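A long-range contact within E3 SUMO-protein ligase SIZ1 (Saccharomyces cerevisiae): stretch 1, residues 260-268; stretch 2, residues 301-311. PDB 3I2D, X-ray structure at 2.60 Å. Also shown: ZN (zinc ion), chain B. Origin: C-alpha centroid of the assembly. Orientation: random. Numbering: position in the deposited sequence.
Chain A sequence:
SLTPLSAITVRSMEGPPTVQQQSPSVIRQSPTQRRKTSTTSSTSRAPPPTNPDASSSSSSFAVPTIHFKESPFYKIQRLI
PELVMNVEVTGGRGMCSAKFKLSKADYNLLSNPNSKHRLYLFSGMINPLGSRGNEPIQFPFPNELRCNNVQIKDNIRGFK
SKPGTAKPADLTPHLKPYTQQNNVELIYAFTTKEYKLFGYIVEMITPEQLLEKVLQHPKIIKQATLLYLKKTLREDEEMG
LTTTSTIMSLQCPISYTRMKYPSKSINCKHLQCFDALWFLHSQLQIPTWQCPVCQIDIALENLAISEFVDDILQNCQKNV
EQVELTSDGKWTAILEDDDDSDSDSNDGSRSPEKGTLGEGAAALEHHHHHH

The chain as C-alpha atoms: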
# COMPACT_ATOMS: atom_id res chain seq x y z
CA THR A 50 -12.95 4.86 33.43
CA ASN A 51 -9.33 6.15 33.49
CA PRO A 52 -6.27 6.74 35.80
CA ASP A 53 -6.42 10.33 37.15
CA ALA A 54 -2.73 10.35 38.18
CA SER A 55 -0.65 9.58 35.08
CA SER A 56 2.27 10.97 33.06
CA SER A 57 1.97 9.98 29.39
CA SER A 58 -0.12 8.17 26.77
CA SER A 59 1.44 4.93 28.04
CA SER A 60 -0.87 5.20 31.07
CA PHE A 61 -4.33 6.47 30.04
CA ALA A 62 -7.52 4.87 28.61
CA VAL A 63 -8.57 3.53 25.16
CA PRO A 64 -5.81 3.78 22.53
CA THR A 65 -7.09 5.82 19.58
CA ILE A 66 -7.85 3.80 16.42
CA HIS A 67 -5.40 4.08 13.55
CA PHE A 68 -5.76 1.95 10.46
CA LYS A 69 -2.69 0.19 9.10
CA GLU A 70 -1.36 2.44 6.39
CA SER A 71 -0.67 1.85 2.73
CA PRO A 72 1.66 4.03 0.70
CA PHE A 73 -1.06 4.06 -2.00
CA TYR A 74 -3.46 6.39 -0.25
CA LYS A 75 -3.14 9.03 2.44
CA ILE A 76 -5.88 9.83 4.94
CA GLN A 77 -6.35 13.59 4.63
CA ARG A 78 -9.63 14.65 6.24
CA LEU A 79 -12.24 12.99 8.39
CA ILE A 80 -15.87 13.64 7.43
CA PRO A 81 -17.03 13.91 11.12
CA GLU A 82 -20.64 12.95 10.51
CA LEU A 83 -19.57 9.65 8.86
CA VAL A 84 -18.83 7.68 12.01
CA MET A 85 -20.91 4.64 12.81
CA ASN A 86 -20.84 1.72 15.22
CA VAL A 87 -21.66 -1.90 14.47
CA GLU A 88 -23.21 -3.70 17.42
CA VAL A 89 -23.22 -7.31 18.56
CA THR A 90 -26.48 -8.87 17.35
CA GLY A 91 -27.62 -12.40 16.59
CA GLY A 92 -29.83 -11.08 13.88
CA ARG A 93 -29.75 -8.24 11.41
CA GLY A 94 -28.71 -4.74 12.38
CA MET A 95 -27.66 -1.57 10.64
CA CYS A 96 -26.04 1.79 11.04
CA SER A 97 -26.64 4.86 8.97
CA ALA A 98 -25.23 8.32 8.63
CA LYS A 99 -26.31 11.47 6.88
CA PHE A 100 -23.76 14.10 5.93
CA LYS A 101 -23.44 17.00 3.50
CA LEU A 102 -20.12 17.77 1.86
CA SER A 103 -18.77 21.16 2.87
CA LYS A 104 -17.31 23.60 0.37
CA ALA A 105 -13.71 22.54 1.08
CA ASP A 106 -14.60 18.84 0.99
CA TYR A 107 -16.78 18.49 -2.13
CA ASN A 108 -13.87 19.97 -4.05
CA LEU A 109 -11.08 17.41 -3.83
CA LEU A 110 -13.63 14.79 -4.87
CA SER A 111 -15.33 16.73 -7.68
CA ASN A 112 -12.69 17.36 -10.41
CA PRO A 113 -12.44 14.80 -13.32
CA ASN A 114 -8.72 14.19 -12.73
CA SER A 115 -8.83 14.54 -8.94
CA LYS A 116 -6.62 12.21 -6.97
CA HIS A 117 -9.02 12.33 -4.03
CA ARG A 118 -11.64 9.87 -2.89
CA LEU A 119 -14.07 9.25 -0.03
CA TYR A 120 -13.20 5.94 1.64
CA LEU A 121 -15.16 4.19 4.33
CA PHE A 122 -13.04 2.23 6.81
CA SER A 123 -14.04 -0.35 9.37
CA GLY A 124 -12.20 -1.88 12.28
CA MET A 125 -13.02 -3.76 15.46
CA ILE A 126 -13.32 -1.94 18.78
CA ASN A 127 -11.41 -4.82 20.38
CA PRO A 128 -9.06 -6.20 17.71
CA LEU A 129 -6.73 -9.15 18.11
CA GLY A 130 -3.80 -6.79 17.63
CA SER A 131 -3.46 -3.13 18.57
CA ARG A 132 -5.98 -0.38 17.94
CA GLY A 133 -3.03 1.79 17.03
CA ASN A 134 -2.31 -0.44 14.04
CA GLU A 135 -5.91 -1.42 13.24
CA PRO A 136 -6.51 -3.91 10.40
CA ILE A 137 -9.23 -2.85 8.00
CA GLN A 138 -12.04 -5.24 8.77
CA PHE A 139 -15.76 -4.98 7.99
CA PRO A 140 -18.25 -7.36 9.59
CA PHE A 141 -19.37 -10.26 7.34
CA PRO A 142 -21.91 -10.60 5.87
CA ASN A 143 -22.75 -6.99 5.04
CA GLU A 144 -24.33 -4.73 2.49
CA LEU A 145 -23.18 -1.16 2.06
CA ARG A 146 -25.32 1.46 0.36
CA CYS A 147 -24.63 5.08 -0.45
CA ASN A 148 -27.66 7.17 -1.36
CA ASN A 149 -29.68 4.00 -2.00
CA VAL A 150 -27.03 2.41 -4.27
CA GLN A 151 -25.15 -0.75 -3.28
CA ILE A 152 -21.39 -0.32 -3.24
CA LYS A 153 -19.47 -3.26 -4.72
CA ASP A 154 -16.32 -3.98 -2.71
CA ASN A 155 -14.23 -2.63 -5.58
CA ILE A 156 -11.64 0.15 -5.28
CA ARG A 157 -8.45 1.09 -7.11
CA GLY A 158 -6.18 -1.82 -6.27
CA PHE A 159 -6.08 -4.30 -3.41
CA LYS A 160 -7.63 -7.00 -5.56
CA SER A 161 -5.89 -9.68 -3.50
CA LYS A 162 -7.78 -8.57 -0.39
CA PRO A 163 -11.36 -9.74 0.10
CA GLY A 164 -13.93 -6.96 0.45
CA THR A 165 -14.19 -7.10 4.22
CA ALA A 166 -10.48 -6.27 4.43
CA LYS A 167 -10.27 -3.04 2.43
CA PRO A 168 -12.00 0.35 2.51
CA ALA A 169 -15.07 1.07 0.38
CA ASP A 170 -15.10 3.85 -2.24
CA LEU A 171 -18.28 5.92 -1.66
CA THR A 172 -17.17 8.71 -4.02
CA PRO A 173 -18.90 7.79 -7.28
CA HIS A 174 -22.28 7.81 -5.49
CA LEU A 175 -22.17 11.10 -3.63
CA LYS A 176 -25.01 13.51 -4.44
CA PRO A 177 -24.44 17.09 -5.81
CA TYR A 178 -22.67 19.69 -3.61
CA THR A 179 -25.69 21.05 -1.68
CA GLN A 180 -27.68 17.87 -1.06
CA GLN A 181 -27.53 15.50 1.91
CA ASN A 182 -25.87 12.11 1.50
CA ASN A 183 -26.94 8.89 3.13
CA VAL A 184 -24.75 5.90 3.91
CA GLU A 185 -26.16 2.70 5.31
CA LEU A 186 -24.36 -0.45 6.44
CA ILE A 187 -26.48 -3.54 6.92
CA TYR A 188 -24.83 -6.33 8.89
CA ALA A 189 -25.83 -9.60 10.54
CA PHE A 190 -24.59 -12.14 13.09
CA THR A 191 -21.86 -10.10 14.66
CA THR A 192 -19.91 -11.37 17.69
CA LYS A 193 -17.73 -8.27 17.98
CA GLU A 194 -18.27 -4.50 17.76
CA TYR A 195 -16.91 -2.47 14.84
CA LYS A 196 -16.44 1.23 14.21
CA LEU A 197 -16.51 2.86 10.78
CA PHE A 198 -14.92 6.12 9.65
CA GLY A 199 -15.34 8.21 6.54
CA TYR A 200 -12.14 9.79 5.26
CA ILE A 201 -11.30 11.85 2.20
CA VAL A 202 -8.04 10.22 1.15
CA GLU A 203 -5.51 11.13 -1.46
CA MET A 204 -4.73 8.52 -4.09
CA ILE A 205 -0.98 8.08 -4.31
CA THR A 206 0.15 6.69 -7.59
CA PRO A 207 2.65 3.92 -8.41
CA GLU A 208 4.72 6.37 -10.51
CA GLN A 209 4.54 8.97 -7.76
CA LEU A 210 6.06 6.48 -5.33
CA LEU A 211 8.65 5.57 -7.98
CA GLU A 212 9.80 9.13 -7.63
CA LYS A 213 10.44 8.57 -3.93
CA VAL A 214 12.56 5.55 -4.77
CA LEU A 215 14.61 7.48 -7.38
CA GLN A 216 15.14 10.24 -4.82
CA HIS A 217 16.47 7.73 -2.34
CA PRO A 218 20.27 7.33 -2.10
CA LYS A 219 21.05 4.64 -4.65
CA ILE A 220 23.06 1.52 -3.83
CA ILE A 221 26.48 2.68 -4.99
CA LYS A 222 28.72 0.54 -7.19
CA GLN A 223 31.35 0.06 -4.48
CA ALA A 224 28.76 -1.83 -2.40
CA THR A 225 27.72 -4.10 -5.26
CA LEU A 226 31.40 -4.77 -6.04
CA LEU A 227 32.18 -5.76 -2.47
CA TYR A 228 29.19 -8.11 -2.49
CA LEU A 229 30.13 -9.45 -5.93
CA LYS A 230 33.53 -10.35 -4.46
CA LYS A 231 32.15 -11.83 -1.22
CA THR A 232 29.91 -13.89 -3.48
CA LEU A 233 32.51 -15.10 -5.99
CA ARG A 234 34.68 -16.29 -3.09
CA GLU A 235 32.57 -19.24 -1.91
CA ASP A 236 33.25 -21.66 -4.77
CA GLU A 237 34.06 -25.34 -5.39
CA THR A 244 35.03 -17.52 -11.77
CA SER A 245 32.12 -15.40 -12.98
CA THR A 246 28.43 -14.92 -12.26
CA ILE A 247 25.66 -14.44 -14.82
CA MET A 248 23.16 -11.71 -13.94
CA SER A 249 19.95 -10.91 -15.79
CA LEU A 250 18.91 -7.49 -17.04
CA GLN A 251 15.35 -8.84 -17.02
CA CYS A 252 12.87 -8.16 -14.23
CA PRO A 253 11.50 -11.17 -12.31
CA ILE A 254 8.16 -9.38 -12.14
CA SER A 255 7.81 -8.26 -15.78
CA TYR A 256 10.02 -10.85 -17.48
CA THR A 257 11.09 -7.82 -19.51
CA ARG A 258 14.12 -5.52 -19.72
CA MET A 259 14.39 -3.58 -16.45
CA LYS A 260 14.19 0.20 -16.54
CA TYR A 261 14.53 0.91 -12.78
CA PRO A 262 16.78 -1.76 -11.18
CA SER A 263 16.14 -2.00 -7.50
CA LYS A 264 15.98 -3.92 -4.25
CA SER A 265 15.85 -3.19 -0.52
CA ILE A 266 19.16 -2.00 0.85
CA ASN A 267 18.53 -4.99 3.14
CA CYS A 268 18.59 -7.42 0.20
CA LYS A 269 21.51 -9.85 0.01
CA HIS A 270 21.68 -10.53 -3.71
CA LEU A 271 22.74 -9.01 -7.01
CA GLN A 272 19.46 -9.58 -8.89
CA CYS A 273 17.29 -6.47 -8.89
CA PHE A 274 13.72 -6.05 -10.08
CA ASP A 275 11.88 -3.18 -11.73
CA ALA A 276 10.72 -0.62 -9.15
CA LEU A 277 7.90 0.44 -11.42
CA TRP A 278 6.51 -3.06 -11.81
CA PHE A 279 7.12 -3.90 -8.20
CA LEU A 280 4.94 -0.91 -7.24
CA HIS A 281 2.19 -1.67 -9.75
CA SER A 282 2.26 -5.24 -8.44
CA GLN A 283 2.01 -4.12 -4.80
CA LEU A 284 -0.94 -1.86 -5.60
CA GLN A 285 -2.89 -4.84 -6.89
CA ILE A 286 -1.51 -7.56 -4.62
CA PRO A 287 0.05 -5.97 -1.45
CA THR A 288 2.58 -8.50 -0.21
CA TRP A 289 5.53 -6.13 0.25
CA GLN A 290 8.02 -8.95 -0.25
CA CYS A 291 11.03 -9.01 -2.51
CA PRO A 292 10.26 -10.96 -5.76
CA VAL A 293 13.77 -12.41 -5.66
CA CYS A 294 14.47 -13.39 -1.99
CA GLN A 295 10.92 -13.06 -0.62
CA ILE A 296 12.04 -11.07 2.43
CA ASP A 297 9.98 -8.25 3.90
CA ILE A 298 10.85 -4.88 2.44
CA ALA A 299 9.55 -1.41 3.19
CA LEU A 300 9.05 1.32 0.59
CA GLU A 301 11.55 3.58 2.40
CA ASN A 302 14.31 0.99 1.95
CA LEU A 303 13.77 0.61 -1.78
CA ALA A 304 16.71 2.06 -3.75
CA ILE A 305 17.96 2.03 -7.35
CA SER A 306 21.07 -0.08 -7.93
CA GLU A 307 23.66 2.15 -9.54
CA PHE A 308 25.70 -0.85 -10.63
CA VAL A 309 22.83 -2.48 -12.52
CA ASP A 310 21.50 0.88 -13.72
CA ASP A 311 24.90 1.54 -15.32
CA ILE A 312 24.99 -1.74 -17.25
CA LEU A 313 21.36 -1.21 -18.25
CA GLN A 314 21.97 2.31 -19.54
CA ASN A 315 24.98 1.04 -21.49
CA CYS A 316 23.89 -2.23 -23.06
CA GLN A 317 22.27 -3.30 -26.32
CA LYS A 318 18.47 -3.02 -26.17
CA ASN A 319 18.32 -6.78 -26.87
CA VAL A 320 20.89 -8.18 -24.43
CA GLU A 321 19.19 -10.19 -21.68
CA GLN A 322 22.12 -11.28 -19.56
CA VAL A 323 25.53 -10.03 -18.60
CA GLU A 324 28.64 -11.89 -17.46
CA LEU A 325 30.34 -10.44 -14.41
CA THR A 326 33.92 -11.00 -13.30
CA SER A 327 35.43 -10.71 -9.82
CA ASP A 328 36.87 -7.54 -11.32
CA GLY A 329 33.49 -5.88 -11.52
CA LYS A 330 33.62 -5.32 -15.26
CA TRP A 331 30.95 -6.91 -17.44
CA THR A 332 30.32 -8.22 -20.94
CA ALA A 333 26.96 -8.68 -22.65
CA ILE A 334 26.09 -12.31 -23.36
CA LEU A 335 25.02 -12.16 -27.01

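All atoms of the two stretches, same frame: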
# COMPACT_ATOMS: atom_id res chain seq x y z
N LYS A 260 14.02 -1.21 -16.24
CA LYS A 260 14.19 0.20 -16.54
C LYS A 260 14.58 0.91 -15.23
O LYS A 260 15.24 1.95 -15.24
CB LYS A 260 12.87 0.73 -17.12
CG LYS A 260 12.99 2.05 -17.87
CD LYS A 260 11.64 2.52 -18.48
CE LYS A 260 11.14 1.58 -19.60
NZ LYS A 260 12.10 1.48 -20.76
N TYR A 261 14.19 0.35 -14.09
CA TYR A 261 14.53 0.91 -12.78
C TYR A 261 14.97 -0.23 -11.87
O TYR A 261 14.19 -0.69 -11.03
CB TYR A 261 13.32 1.61 -12.16
CG TYR A 261 12.70 2.66 -13.04
CD1 TYR A 261 11.64 2.34 -13.88
CD2 TYR A 261 13.19 3.96 -13.04
CE1 TYR A 261 11.07 3.30 -14.71
CE2 TYR A 261 12.63 4.94 -13.87
CZ TYR A 261 11.58 4.60 -14.70
OH TYR A 261 11.03 5.56 -15.51
N PRO A 262 16.24 -0.67 -11.99
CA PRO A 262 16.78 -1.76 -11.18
C PRO A 262 16.76 -1.41 -9.72
O PRO A 262 17.25 -0.35 -9.33
CB PRO A 262 18.21 -1.91 -11.70
CG PRO A 262 18.26 -1.09 -12.95
CD PRO A 262 17.34 0.04 -12.64
N SER A 263 16.20 -2.29 -8.91
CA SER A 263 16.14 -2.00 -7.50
C SER A 263 16.01 -3.19 -6.58
O SER A 263 15.87 -4.33 -7.01
CB SER A 263 15.01 -1.00 -7.25
OG SER A 263 13.87 -1.33 -8.01
N LYS A 264 16.08 -2.91 -5.29
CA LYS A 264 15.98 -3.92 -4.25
C LYS A 264 16.13 -3.18 -2.94
O LYS A 264 16.59 -2.04 -2.94
CB LYS A 264 17.10 -4.96 -4.39
CG LYS A 264 18.51 -4.39 -4.33
CD LYS A 264 19.54 -5.39 -4.88
CE LYS A 264 20.94 -4.81 -4.86
NZ LYS A 264 21.89 -5.69 -5.60
N SER A 265 15.72 -3.80 -1.84
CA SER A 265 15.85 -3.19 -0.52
C SER A 265 17.33 -3.13 -0.24
O SER A 265 18.10 -3.99 -0.69
CB SER A 265 15.19 -4.06 0.56
OG SER A 265 15.26 -3.46 1.85
N ILE A 266 17.75 -2.11 0.50
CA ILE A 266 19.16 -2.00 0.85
C ILE A 266 19.48 -3.20 1.76
O ILE A 266 20.64 -3.58 1.96
CB ILE A 266 19.41 -0.67 1.57
CG1 ILE A 266 18.63 -0.63 2.88
CG2 ILE A 266 19.01 0.48 0.65
CD1 ILE A 266 18.73 0.70 3.60
N ASN A 267 18.42 -3.82 2.28
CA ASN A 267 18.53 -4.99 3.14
C ASN A 267 18.61 -6.29 2.34
O ASN A 267 18.76 -7.37 2.92
CB ASN A 267 17.34 -5.07 4.09
CG ASN A 267 17.29 -3.91 5.05
OD1 ASN A 267 18.30 -3.26 5.30
ND2 ASN A 267 16.11 -3.65 5.61
N CYS A 268 18.52 -6.21 1.01
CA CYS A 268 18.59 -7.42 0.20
C CYS A 268 20.01 -7.91 -0.02
O CYS A 268 20.92 -7.15 -0.34
CB CYS A 268 17.88 -7.21 -1.16
SG CYS A 268 16.04 -7.37 -1.14
N GLU A 301 10.44 2.69 2.06
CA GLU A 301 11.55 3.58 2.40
C GLU A 301 12.94 2.98 2.17
O GLU A 301 13.91 3.71 2.02
CB GLU A 301 11.44 4.04 3.85
CG GLU A 301 11.07 2.95 4.84
CD GLU A 301 9.57 2.88 5.10
OE1 GLU A 301 8.79 2.72 4.12
OE2 GLU A 301 9.18 2.97 6.28
N ASN A 302 13.03 1.65 2.16
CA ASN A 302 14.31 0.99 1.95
C ASN A 302 14.57 0.60 0.51
O ASN A 302 15.58 -0.02 0.21
CB ASN A 302 14.38 -0.27 2.81
CG ASN A 302 14.44 0.04 4.27
OD1 ASN A 302 14.39 -0.86 5.11
ND2 ASN A 302 14.54 1.32 4.60
N LEU A 303 13.64 0.96 -0.37
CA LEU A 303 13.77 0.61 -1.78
C LEU A 303 14.66 1.65 -2.47
O LEU A 303 14.36 2.84 -2.47
CB LEU A 303 12.38 0.57 -2.42
CG LEU A 303 12.16 -0.32 -3.65
CD1 LEU A 303 12.45 -1.77 -3.28
CD2 LEU A 303 10.72 -0.19 -4.14
N ALA A 304 15.77 1.18 -3.05
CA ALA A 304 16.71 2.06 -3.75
C ALA A 304 17.14 1.51 -5.11
O ALA A 304 17.15 0.30 -5.33
CB ALA A 304 17.94 2.29 -2.88
N ILE A 305 17.50 2.41 -6.02
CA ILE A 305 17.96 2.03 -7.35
C ILE A 305 19.37 1.50 -7.19
O ILE A 305 20.12 2.00 -6.36
CB ILE A 305 18.03 3.25 -8.31
CG1 ILE A 305 16.62 3.76 -8.62
CG2 ILE A 305 18.77 2.88 -9.60
CD1 ILE A 305 15.71 2.70 -9.16
N SER A 306 19.72 0.48 -7.97
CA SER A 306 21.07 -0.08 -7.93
C SER A 306 21.88 0.61 -9.01
O SER A 306 21.64 0.40 -10.20
CB SER A 306 21.05 -1.58 -8.19
OG SER A 306 22.29 -2.01 -8.73
N GLU A 307 22.84 1.43 -8.60
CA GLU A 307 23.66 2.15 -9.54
C GLU A 307 24.46 1.20 -10.43
O GLU A 307 24.62 1.45 -11.63
CB GLU A 307 24.62 3.07 -8.79
CG GLU A 307 25.29 4.09 -9.69
CD GLU A 307 26.23 4.99 -8.94
OE1 GLU A 307 27.30 4.50 -8.51
OE2 GLU A 307 25.89 6.19 -8.76
N PHE A 308 24.94 0.11 -9.85
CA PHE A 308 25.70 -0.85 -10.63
C PHE A 308 24.89 -1.34 -11.81
O PHE A 308 25.30 -1.20 -12.96
CB PHE A 308 26.13 -2.06 -9.80
CG PHE A 308 27.02 -3.00 -10.56
CD1 PHE A 308 28.34 -2.65 -10.84
CD2 PHE A 308 26.53 -4.19 -11.06
CE1 PHE A 308 29.16 -3.47 -11.62
CE2 PHE A 308 27.34 -5.02 -11.85
CZ PHE A 308 28.66 -4.66 -12.12
N VAL A 309 23.72 -1.93 -11.51
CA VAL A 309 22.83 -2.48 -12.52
C VAL A 309 22.28 -1.40 -13.46
O VAL A 309 22.10 -1.64 -14.65
CB VAL A 309 21.65 -3.25 -11.88
CG1 VAL A 309 20.75 -3.82 -12.96
CG2 VAL A 309 22.18 -4.38 -11.03
N ASP A 310 22.00 -0.22 -12.91
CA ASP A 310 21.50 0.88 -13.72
C ASP A 310 22.54 1.20 -14.79
O ASP A 310 22.20 1.40 -15.96
CB ASP A 310 21.26 2.11 -12.85
CG ASP A 310 20.27 3.07 -13.48
OD1 ASP A 310 20.08 4.18 -12.93
OD2 ASP A 310 19.66 2.71 -14.51
N ASP A 311 23.81 1.25 -14.39
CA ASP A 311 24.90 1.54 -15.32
C ASP A 311 24.91 0.55 -16.49
O ASP A 311 24.87 0.96 -17.65
CB ASP A 311 26.25 1.49 -14.60
CG ASP A 311 26.59 2.79 -13.89
OD1 ASP A 311 25.71 3.68 -13.83
OD2 ASP A 311 27.74 2.91 -13.39
ZN ZN B . 15.63 -9.23 -2.06
O HOH W 1 13.40 -3.50 3.85

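Residues 262-265 and 303-305 form two short antiparallel strands, and the contact between the stretches buries 622 Å² in total. Lys260 lies before the contact and points away from it. Tyr261 meets it through the base of its side chain, with CB 4.0 Å from CD1 of Ile305.

Pro262 makes the largest contribution of stretch 1, with 102 Å² covered. Its carbonyl O accepts a hydrogen bond from Ser306 N at 2.9 Å. The same O lies 3.2 Å from Ile305 CA, in a CA-H...O contact. Proline has no amide hydrogen to offer, but its carbonyl is free to accept and its ring is apolar. Pro262 CB packs against Val309 CG1 at 3.4 Å, and Pro262 CG lies 3.8 Å from Asp310 N, so the ring rests on the first turn of the helix. Ser306 caps that helix: its OG accepts from Val309 N at 3.1 Å. Its backbone N thus holds the strand while its side chain holds the helix start.

Ser263 pairs with Ile305 in a non-hydrogen-bonded position, CA to CA 4.4 Å, and their side chains diverge. The small Ser263 side chain fits close to the neighbouring strand, with CB 3.2 Å from Ala304 O.

Lys264 and Ala304 form the hydrogen-bonded pair. Lys264 N donates to Ala304 O at 3.4 Å, and Ala304 N donates to Lys264 O at 3.3 Å. Both bonds are weak, although the second is nearly straight at 175°. The two side chains share one face of the sheet. The Lys264 chain is extended beyond a p chi1, and its backbone is buried against Leu303, whose CD1 lies 4.0 Å from Lys264 C.

Ser265 sits opposite Leu303, CA to CA 4.5 Å, with both side chains on the other face. Ser265 CA makes a CA-H...O contact with Asn302 O at 3.3 Å. Its OG lies 2.7 Å from water 1, which donates to Asn302 OD1 at 3.1 Å. This water links the two polar side chains.

Ser265 also begins a type I turn, closed by Cys268 N donating to Ser265 O at 2.8 Å. Ile266 N donates to Asn302 O at 3.0 Å, extending the backbone pairing beyond the strand. Ile266 CG2 meets Ala304 CB at 4.1 Å, an apolar contact at an exposed edge. Asn267 brings ND2 to 3.3 Å from Asn302 OD1. Cys268 does not touch stretch 2; its SG binds the zinc ion at 2.1 Å, with three other ligand atoms from elsewhere in the structure.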